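PDB 2W8D: processed glycerol phosphate lipoteichoic acid synthase 2 from Bacillus subtilis, which belongs to the sulfatase family of the alkaline phosphatase clan and carries an alpha/beta domain that binds a magnesium ion. Local coordinates for residues Thr57-Leu60 / Asn61-Ala64; Ile235-Phe238 / Phe239-Lys243. One frame throughout, in Å; residues are numbered along the deposited sequence.

In the fold
Contact 1 (57-60 with 61-64) and contact 2 (235-238 with 239-243) are short lengths of two helices, 58-65 and 219-244, with centres about 13 Å apart on the same side of the chain's centre. Contact 1 comes first along the chain, yet the two meet in space: Phe-59 CZ comes within 3.6 Å of Phe-239 CD2, in an edge-to-face pairing of the rings, and Leu-60 CD2 lies 4.1 Å from Ile-235 CG2. Both helices also pack on Met-255 of strand 251-257, so their apolar sides meet over the same part of the central mixed sheet of the sulfatase-family domain.

Contact 1. Residues Thr57-Leu60 / Asn61-Ala64; sequences TPFL and NKLA
Phe-59 and Leu-60 both send a side chain to Leu-63, and these apolar pairs form the tightly packed side of this short helix, where both leucines also rest on Met-255 and Phe-293 of the sheet. Leu-63 CD1 stands 4.0 Å from Phe-59 CE2 and 4.1 Å from Leu-60 CD2, so one methyl bridges an i to i+4 and an i to i+3 pair. With CG of Phe-59 anti to its backbone N (chi1 -165°), the end of the ring comes near that methyl, although its CB points away from residues 61-64. Four i to i+4 backbone bonds hold the turns. The bond from Asn-61 N to Thr-57 O, 2.9 Å long, is nearly straight (N-H...O angle 173°), whereas that from Lys-62 N to Pro-58 O is more bent, at 150°. Asn-61 is buried, and its amide has partners at both ends: OD1 accepts from Asp-48 N, while ND2 bonds to Glu-55 OE1 and, at 3.0 Å, to a water that also accepts from Thr-57 N at 2.9 Å. The loose side belongs to Lys-62, which is exposed; its bent chain brings CE to 4.3 Å from Phe-59 CE1, a distant approach. Thr-57 occupies the N-cap position without a capping bond from its side chain. The amides of Phe-59 and Leu-60 instead donate to the two carboxylate oxygens of Asp-232. The arrangement is a short alpha-helix with one apolar side on the sheet, its first amides bound by a carboxylate from helix 219-244, in a sulfatase-family alpha/beta domain.

Contact 2. Residues Ile235-Phe238 / Phe239-Lys243; sequences IEQF and FNDLK
Ile-235 and Phe-239 lie side by side and point the same way, with Ile-235 CG2 3.8 Å from Phe-239 CE1. That branch is anti to the backbone N of Ile-235, which turns it out from the helix on the side where the ring of Phe-239 lies. The carbonyl of the same isoleucine accepts from Phe-239 N at 2.8 Å, in a bond close to linear (170°). Next, Glu-236 runs alongside Asn-240, with Glu-236 CG 3.8 Å from Asn-240 ND2 and the carboxylate and amide planes 53° apart; the firm link between these two residues is the backbone bond from Asn-240 N to Glu-236 O. Gln-237 crosses Asp-241 obliquely, Gln-237 CG to Asp-241 OD2 at 4.0 Å. The glutamine stands beside a carboxylate that pairs with Lys-176 in a salt bridge through OD2, while its own NE2 makes a weak hydrogen bond to Lys-172 O. At Phe-238 a methyl meets a ring face: Leu-242 CD1 sits 4.0 Å from the centroid of the Phe-238 ring and 15° off the normal, a CH-pi contact displaced toward the rim. Leu-242 N also bonds to Phe-238 O at 2.8 Å. This part of the helix has two unlike sides: the polar chains of Glu-236, Gln-237, Asn-240 and Asp-241 are partly exposed, while Ile-235, Phe-238, Phe-239 and Leu-242 are buried. The buried set rests on strands 33-39 and 251-257; Phe-238 also stacks on Phe-175 of helix 171-183, and Phe-239 packs against helix 58-65, which places helix 219-244 between those two helices on the sheet.

Contact 1. Residues Thr57-Leu60 / Asn61-Ala64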
loop_
_atom_site.group_PDB
_atom_site.type_symbol
_atom_site.label_atom_id
_atom_site.label_comp_id
_atom_site.label_asym_id
_atom_site.label_seq_id
_atom_site.Cartn_x
_atom_site.Cartn_y
_atom_site.Cartn_z
ATOM N N THR A 57 3.309 18.785 -1.201
ATOM C CA THR A 57 4.270 17.658 -1.221
ATOM C C THR A 57 5.375 17.779 -2.326
ATOM O O THR A 57 5.425 16.959 -3.256
ATOM C CB THR A 57 3.529 16.305 -1.270
ATOM O OG1 THR A 57 2.672 16.268 -2.414
ATOM C CG2 THR A 57 2.651 16.117 -0.023
ATOM N N PRO A 58 6.251 18.815 -2.234
ATOM C CA PRO A 58 7.182 19.065 -3.350
ATOM C C PRO A 58 8.121 17.899 -3.719
ATOM O O PRO A 58 8.458 17.742 -4.904
ATOM C CB PRO A 58 8.023 20.288 -2.874
ATOM C CG PRO A 58 7.917 20.282 -1.360
ATOM C CD PRO A 58 6.428 19.810 -1.162
ATOM N N PHE A 59 8.561 17.095 -2.751
ATOM C CA PHE A 59 9.398 15.947 -3.139
ATOM C C PHE A 59 8.626 14.896 -3.932
ATOM O O PHE A 59 9.099 14.407 -4.967
ATOM C CB PHE A 59 10.095 15.280 -1.949
ATOM C CG PHE A 59 11.214 14.370 -2.357
ATOM C CD1 PHE A 59 12.400 14.906 -2.894
ATOM C CD2 PHE A 59 11.067 12.983 -2.257
ATOM C CE1 PHE A 59 13.486 14.077 -3.273
ATOM C CE2 PHE A 59 12.105 12.131 -2.638
ATOM C CZ PHE A 59 13.351 12.681 -3.143
ATOM N N LEU A 60 7.433 14.574 -3.442
ATOM C CA LEU A 60 6.594 13.544 -4.047
ATOM C C LEU A 60 6.182 14.014 -5.427
ATOM O O LEU A 60 6.195 13.225 -6.372
ATOM C CB LEU A 60 5.396 13.201 -3.148
ATOM C CG LEU A 60 5.820 12.504 -1.822
ATOM C CD1 LEU A 60 4.626 12.167 -0.878
ATOM C CD2 LEU A 60 6.686 11.247 -2.000
ATOM N N ASN A 61 5.855 15.301 -5.549
ATOM C CA ASN A 61 5.608 15.931 -6.860
ATOM C C ASN A 61 6.741 15.750 -7.859
ATOM O O ASN A 61 6.493 15.433 -9.021
ATOM C CB ASN A 61 5.290 17.436 -6.724
ATOM C CG ASN A 61 4.082 17.683 -5.870
ATOM O OD1 ASN A 61 3.342 16.748 -5.523
ATOM N ND2 ASN A 61 3.882 18.933 -5.493
ATOM N N LYS A 62 7.978 15.938 -7.419
ATOM C CA LYS A 62 9.111 15.775 -8.339
ATOM C C LYS A 62 9.157 14.321 -8.844
ATOM O O LYS A 62 9.302 14.072 -10.030
ATOM C CB LYS A 62 10.437 16.185 -7.685
ATOM C CG LYS A 62 11.534 16.448 -8.696
ATOM C CD LYS A 62 12.902 16.689 -8.050
ATOM C CE LYS A 62 13.472 15.433 -7.404
ATOM N NZ LYS A 62 14.950 15.565 -7.206
ATOM N N LEU A 63 8.974 13.373 -7.952
ATOM C CA LEU A 63 8.922 11.961 -8.349
ATOM C C LEU A 63 7.793 11.686 -9.332
ATOM O O LEU A 63 7.955 10.915 -10.278
ATOM C CB LEU A 63 8.722 11.071 -7.119
ATOM C CG LEU A 63 9.778 11.189 -6.027
ATOM C CD1 LEU A 63 9.455 10.238 -4.919
ATOM C CD2 LEU A 63 11.182 10.893 -6.602
ATOM N N ALA A 64 6.638 12.290 -9.056
ATOM C CA ALA A 64 5.488 12.201 -9.912
ATOM C C ALA A 64 5.783 12.756 -11.290
ATOM O O ALA A 64 5.211 12.277 -12.265
ATOM C CB ALA A 64 4.276 12.917 -9.275
HETATM O O HOH W 1 1.662 19.080 -3.549
#

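Contact 2. Residues Ile235-Phe238 / Phe239-Lys243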
loop_
_atom_site.group_PDB
_atom_site.type_symbol
_atom_site.label_atom_id
_atom_site.label_comp_id
_atom_site.label_asym_id
_atom_site.label_seq_id
_atom_site.Cartn_x
_atom_site.Cartn_y
_atom_site.Cartn_z
ATOM N N ILE A 235 10.396 11.975 3.580
ATOM C CA ILE A 235 10.697 11.070 2.470
ATOM C C ILE A 235 11.936 11.589 1.734
ATOM O O ILE A 235 12.840 10.808 1.405
ATOM C CB ILE A 235 9.517 10.924 1.470
ATOM C CG1 ILE A 235 8.287 10.323 2.163
ATOM C CG2 ILE A 235 9.957 10.123 0.213
ATOM C CD1 ILE A 235 8.629 9.164 3.104
ATOM N N GLU A 236 11.959 12.898 1.497
ATOM C CA GLU A 236 13.144 13.588 0.945
ATOM C C GLU A 236 14.418 13.246 1.719
ATOM O O GLU A 236 15.409 12.805 1.125
ATOM C CB GLU A 236 12.938 15.122 0.895
ATOM C CG GLU A 236 14.224 15.912 0.512
ATOM C CD GLU A 236 14.038 17.427 0.435
ATOM O OE1 GLU A 236 13.121 17.988 1.066
ATOM O OE2 GLU A 236 14.856 18.081 -0.249
ATOM N N GLN A 237 14.393 13.413 3.042
ATOM C CA GLN A 237 15.579 13.073 3.857
ATOM C C GLN A 237 15.929 11.586 3.684
ATOM O O GLN A 237 17.058 11.253 3.368
ATOM C CB GLN A 237 15.376 13.457 5.329
ATOM C CG GLN A 237 16.342 12.813 6.321
ATOM C CD GLN A 237 15.651 12.383 7.615
ATOM O OE1 GLN A 237 14.964 13.184 8.242
ATOM N NE2 GLN A 237 15.834 11.103 8.019
ATOM N N PHE A 238 14.963 10.699 3.847
ATOM C CA PHE A 238 15.173 9.258 3.611
ATOM C C PHE A 238 15.859 8.955 2.266
ATOM O O PHE A 238 16.841 8.192 2.215
ATOM C CB PHE A 238 13.843 8.519 3.718
ATOM C CG PHE A 238 13.949 7.023 3.703
ATOM C CD1 PHE A 238 14.874 6.342 4.525
ATOM C CD2 PHE A 238 13.056 6.274 2.938
ATOM C CE1 PHE A 238 14.929 4.923 4.547
ATOM C CE2 PHE A 238 13.088 4.837 2.959
ATOM C CZ PHE A 238 14.035 4.163 3.775
ATOM N N PHE A 239 15.350 9.547 1.188
ATOM C CA PHE A 239 15.969 9.429 -0.136
ATOM C C PHE A 239 17.391 9.982 -0.178
ATOM O O PHE A 239 18.270 9.332 -0.728
ATOM C CB PHE A 239 15.119 10.139 -1.201
ATOM C CG PHE A 239 14.086 9.261 -1.863
ATOM C CD1 PHE A 239 13.187 8.535 -1.119
ATOM C CD2 PHE A 239 14.023 9.180 -3.237
ATOM C CE1 PHE A 239 12.232 7.750 -1.742
ATOM C CE2 PHE A 239 13.067 8.388 -3.855
ATOM C CZ PHE A 239 12.181 7.702 -3.132
ATOM N N ASN A 240 17.636 11.168 0.382
ATOM C CA ASN A 240 19.012 11.699 0.422
ATOM C C ASN A 240 19.944 10.697 1.090
ATOM O O ASN A 240 20.992 10.376 0.558
ATOM C CB ASN A 240 19.105 13.044 1.153
ATOM C CG ASN A 240 18.444 14.185 0.395
ATOM O OD1 ASN A 240 18.483 14.265 -0.844
ATOM N ND2 ASN A 240 17.836 15.095 1.145
ATOM N N ASP A 241 19.537 10.185 2.247
ATOM C CA ASP A 241 20.337 9.184 2.982
ATOM C C ASP A 241 20.481 7.851 2.243
ATOM O O ASP A 241 21.534 7.240 2.294
ATOM C CB ASP A 241 19.815 8.983 4.407
ATOM C CG ASP A 241 20.064 10.193 5.312
ATOM O OD1 ASP A 241 20.861 11.079 4.951
ATOM O OD2 ASP A 241 19.454 10.266 6.401
ATOM N N LEU A 242 19.453 7.409 1.527
ATOM C CA LEU A 242 19.602 6.205 0.706
ATOM C C LEU A 242 20.646 6.363 -0.426
ATOM O O LEU A 242 21.193 5.379 -0.945
ATOM C CB LEU A 242 18.260 5.781 0.129
ATOM C CG LEU A 242 17.207 5.193 1.090
ATOM C CD1 LEU A 242 15.936 4.885 0.356
ATOM C CD2 LEU A 242 17.739 3.946 1.747
ATOM N N LYS A 243 20.896 7.612 -0.810
ATOM C CA LYS A 243 21.835 7.926 -1.869
ATOM C C LYS A 243 23.242 8.106 -1.332
ATOM O O LYS A 243 24.184 7.774 -2.028
ATOM C CB LYS A 243 21.389 9.157 -2.656
ATOM C CG LYS A 243 20.078 8.953 -3.437
ATOM C CD LYS A 243 19.491 10.293 -3.935
ATOM C CE LYS A 243 18.543 10.086 -5.111
ATOM N NZ LYS A 243 17.661 11.295 -5.379
#